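Local coordinates for protein Non-ribosomal peptide synthetase (Streptomyces halstedii, PDB 3WV4) that belongs to the ANL clan of AMP-binding enzymes and forms an N-terminal part of a non-ribosomal peptide synthetase, at residues A[66-71]-A[103-108]. Residues are numbered along the deposited sequence; the frame is centred on the assembly and turned at random.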
ATOM      1  N   ASP A  66      -5.853 -14.000  -8.108  1.00 32.87           N
ATOM      2  CA  ASP A  66      -6.077 -12.999  -9.150  1.00 33.42           C
ATOM      3  C   ASP A  66      -6.992 -13.655 -10.179  1.00 37.99           C
ATOM      4  O   ASP A  66      -7.497 -14.761  -9.935  1.00 34.64           O
ATOM      5  CB  ASP A  66      -4.751 -12.476  -9.775  1.00 33.29           C
ATOM      6  CG  ASP A  66      -3.918 -13.546 -10.453  1.00 33.14           C
ATOM      7  OD1 ASP A  66      -4.398 -14.666 -10.720  1.00 33.33           O
ATOM      8  OD2 ASP A  66      -2.718 -13.278 -10.696  1.00 35.38           O
ATOM      9  N   ALA A  67      -7.196 -12.991 -11.327  1.00 38.56           N
ATOM     10  CA  ALA A  67      -8.059 -13.540 -12.386  1.00 41.46           C
ATOM     11  C   ALA A  67      -7.618 -14.907 -12.871  1.00 41.51           C
ATOM     12  O   ALA A  67      -8.446 -15.691 -13.308  1.00 48.41           O
ATOM     13  CB  ALA A  67      -8.152 -12.570 -13.558  1.00 42.04           C
ATOM     14  N   PHE A  68      -6.334 -15.231 -12.749  1.00 44.92           N
ATOM     15  CA  PHE A  68      -5.752 -16.421 -13.421  1.00 44.21           C
ATOM     16  C   PHE A  68      -5.498 -17.620 -12.508  1.00 43.68           C
ATOM     17  O   PHE A  68      -5.415 -18.737 -12.989  1.00 44.44           O
ATOM     18  CB  PHE A  68      -4.477 -16.013 -14.155  1.00 43.61           C
ATOM     19  CG  PHE A  68      -4.645 -14.777 -14.963  1.00 47.05           C
ATOM     20  CD1 PHE A  68      -5.223 -14.834 -16.222  1.00 52.16           C
ATOM     21  CD2 PHE A  68      -4.272 -13.538 -14.462  1.00 49.85           C
ATOM     22  CE1 PHE A  68      -5.409 -13.681 -16.982  1.00 54.00           C
ATOM     23  CE2 PHE A  68      -4.456 -12.375 -15.216  1.00 50.57           C
ATOM     24  CZ  PHE A  68      -5.029 -12.450 -16.477  1.00 52.63           C
ATOM     25  N   GLY A  69      -5.381 -17.422 -11.199  1.00 41.29           N
ATOM     26  CA  GLY A  69      -5.229 -18.563 -10.285  1.00 37.41           C
ATOM     27  C   GLY A  69      -5.041 -18.112  -8.853  1.00 39.17           C
ATOM     28  O   GLY A  69      -5.234 -16.926  -8.523  1.00 40.91           O
ATOM     29  N   THR A  70      -4.607 -19.032  -7.998  1.00 39.29           N
ATOM     30  CA  THR A  70      -4.427 -18.755  -6.568  1.00 39.64           C
ATOM     31  C   THR A  70      -3.067 -19.309  -6.117  1.00 40.17           C
ATOM     32  O   THR A  70      -2.647 -20.402  -6.563  1.00 42.35           O
ATOM     33  CB  THR A  70      -5.577 -19.420  -5.756  1.00 40.07           C
ATOM     34  OG1 THR A  70      -6.827 -18.896  -6.206  1.00 38.84           O
ATOM     35  CG2 THR A  70      -5.470 -19.151  -4.266  1.00 39.66           C
ATOM     36  N   TRP A  71      -2.375 -18.561  -5.265  1.00 35.97           N
ATOM     37  CA  TRP A  71      -1.163 -19.053  -4.602  1.00 35.26           C
ATOM     38  C   TRP A  71      -1.358 -19.165  -3.097  1.00 33.87           C
ATOM     39  O   TRP A  71      -1.960 -18.281  -2.477  1.00 32.43           O
ATOM     40  CB  TRP A  71       0.008 -18.086  -4.772  1.00 33.68           C
ATOM     41  CG  TRP A  71       0.693 -18.098  -6.068  1.00 35.54           C
ATOM     42  CD1 TRP A  71       0.626 -19.075  -7.046  1.00 33.21           C
ATOM     43  CD2 TRP A  71       1.648 -17.134  -6.539  1.00 33.84           C
ATOM     44  NE1 TRP A  71       1.430 -18.739  -8.067  1.00 33.65           N
ATOM     45  CE2 TRP A  71       2.068 -17.558  -7.797  1.00 33.69           C
ATOM     46  CE3 TRP A  71       2.122 -15.920  -6.043  1.00 33.27           C
ATOM     47  CZ2 TRP A  71       2.968 -16.837  -8.552  1.00 33.27           C
ATOM     48  CZ3 TRP A  71       3.009 -15.214  -6.773  1.00 33.47           C
ATOM     49  CH2 TRP A  71       3.423 -15.662  -8.023  1.00 32.86           C
ATOM     50  N   PRO A 103      -0.055  -4.872 -13.740  1.00 30.67           N
ATOM     51  CA  PRO A 103      -1.372  -4.878 -13.184  1.00 32.51           C
ATOM     52  C   PRO A 103      -1.414  -5.709 -11.883  1.00 31.07           C
ATOM     53  O   PRO A 103      -0.384  -6.159 -11.411  1.00 33.95           O
ATOM     54  CB  PRO A 103      -2.217  -5.581 -14.282  1.00 31.67           C
ATOM     55  CG  PRO A 103      -1.245  -6.551 -14.870  1.00 32.08           C
ATOM     56  CD  PRO A 103       0.085  -5.850 -14.839  1.00 33.18           C
ATOM     57  N   ASN A 104      -2.616  -5.838 -11.340  1.00 31.56           N
ATOM     58  CA  ASN A 104      -2.937  -6.639 -10.174  1.00 32.05           C
ATOM     59  C   ASN A 104      -2.940  -8.113 -10.445  1.00 33.15           C
ATOM     60  O   ASN A 104      -4.014  -8.733 -10.573  1.00 37.57           O
ATOM     61  CB  ASN A 104      -4.305  -6.259  -9.612  1.00 33.90           C
ATOM     62  CG  ASN A 104      -4.227  -5.097  -8.625  1.00 36.21           C
ATOM     63  OD1 ASN A 104      -3.214  -4.386  -8.537  1.00 32.20           O
ATOM     64  ND2 ASN A 104      -5.338  -4.887  -7.877  1.00 40.79           N
ATOM     65  N   ILE A 105      -1.735  -8.685 -10.443  1.00 31.25           N
ATOM     66  CA  ILE A 105      -1.581 -10.103 -10.630  1.00 33.45           C
ATOM     67  C   ILE A 105      -0.576 -10.635  -9.613  1.00 34.01           C
ATOM     68  O   ILE A 105       0.245  -9.857  -9.089  1.00 32.56           O
ATOM     69  CB  ILE A 105      -1.173 -10.437 -12.082  1.00 32.74           C
ATOM     70  CG1 ILE A 105       0.122  -9.750 -12.480  1.00 33.34           C
ATOM     71  CG2 ILE A 105      -2.238  -9.976 -13.054  1.00 33.72           C
ATOM     72  CD1 ILE A 105       0.589 -10.088 -13.898  1.00 33.23           C
ATOM     73  N   ARG A 106      -0.663 -11.934  -9.332  1.00 33.63           N
ATOM     74  CA  ARG A 106       0.205 -12.564  -8.357  1.00 32.57           C
ATOM     75  C   ARG A 106       1.681 -12.269  -8.563  1.00 30.86           C
ATOM     76  O   ARG A 106       2.413 -12.032  -7.632  1.00 30.57           O
ATOM     77  CB  ARG A 106      -0.040 -14.067  -8.426  1.00 35.79           C
ATOM     78  CG  ARG A 106      -1.321 -14.509  -7.746  1.00 33.91           C
ATOM     79  CD  ARG A 106      -1.639 -15.939  -8.112  1.00 34.77           C
ATOM     80  NE  ARG A 106      -1.878 -16.026  -9.542  1.00 36.20           N
ATOM     81  CZ  ARG A 106      -1.699 -17.114 -10.259  1.00 37.33           C
ATOM     82  NH1 ARG A 106      -1.330 -18.218  -9.667  1.00 37.49           N
ATOM     83  NH2 ARG A 106      -1.944 -17.093 -11.562  1.00 39.54           N
ATOM     84  N   GLN A 107       2.104 -12.192  -9.824  1.00 31.36           N
ATOM     85  CA  GLN A 107       3.492 -11.975 -10.179  1.00 30.91           C
ATOM     86  C   GLN A 107       4.025 -10.697  -9.621  1.00 30.06           C
ATOM     87  O   GLN A 107       5.140 -10.650  -9.175  1.00 27.72           O
ATOM     88  CB  GLN A 107       3.683 -11.967 -11.715  1.00 32.68           C
ATOM     89  CG  GLN A 107       3.471 -13.318 -12.386  1.00 32.25           C
ATOM     90  CD  GLN A 107       2.044 -13.511 -12.879  1.00 33.99           C
ATOM     91  OE1 GLN A 107       1.074 -13.360 -12.142  1.00 33.06           O
ATOM     92  NE2 GLN A 107       1.913 -13.858 -14.133  1.00 33.48           N
ATOM     93  N   THR A 108       3.230  -9.641  -9.636  1.00 30.74           N
ATOM     94  CA  THR A 108       3.679  -8.350  -9.108  1.00 31.83           C
ATOM     95  C   THR A 108       4.023  -8.407  -7.599  1.00 31.71           C
ATOM     96  O   THR A 108       4.899  -7.702  -7.127  1.00 28.88           O
ATOM     97  CB  THR A 108       2.566  -7.297  -9.291  1.00 34.39           C
ATOM     98  OG1 THR A 108       2.008  -7.408 -10.602  1.00 39.04           O
ATOM     99  CG2 THR A 108       3.105  -5.907  -9.122  1.00 35.87           C
TER
HETATM  100  O   HOH W   1      -6.644 -10.199 -11.768  1.00 53.14           O
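The turn joining antiparallel strands 62-65 and 70-72 packs against the loop leading into helix 106-116; the nearest CA pair is Asp66 and Ile105, 5.5 Å apart, and Asp66 N bonds to Gly69 O across the turn's base. Within it Asp66 OD1 accepts from Phe68 N, an Asx turn, and from Gly69 N nearly along its C-O axis. In this member of the AMP-binding (ANL) family OD2 takes the hydrogen bonds from the helix end: Arg106 N donates to Asp66 OD2 over 2.8 Å, almost straight at 172°. Arg106 NE reaches the same oxygen from above the carboxylate plane, with OD2 in the guanidinium plane, and the two planes are nearly perpendicular (88°). Asp66 OD1, 3.1 Å from Arg106 NE, shares in this salt bridge. Two donors on each oxygen fix the carboxylate and would probably favour its ionised form.

A bend at chi3 brings the guanidinium over the five-membered ring of the Trp71 indole. Arg106 CB sits over one face, 3.6 Å from the six-membered centroid, a CH-pi contact; Arg106 CZ is the cation-pi partner, although the planes are tilted 58°. His79 also stacks with Trp71. At the solvent-facing margin, Ile105 CG2 meets the Phe68 ring edge, 3.9 Å from CE2.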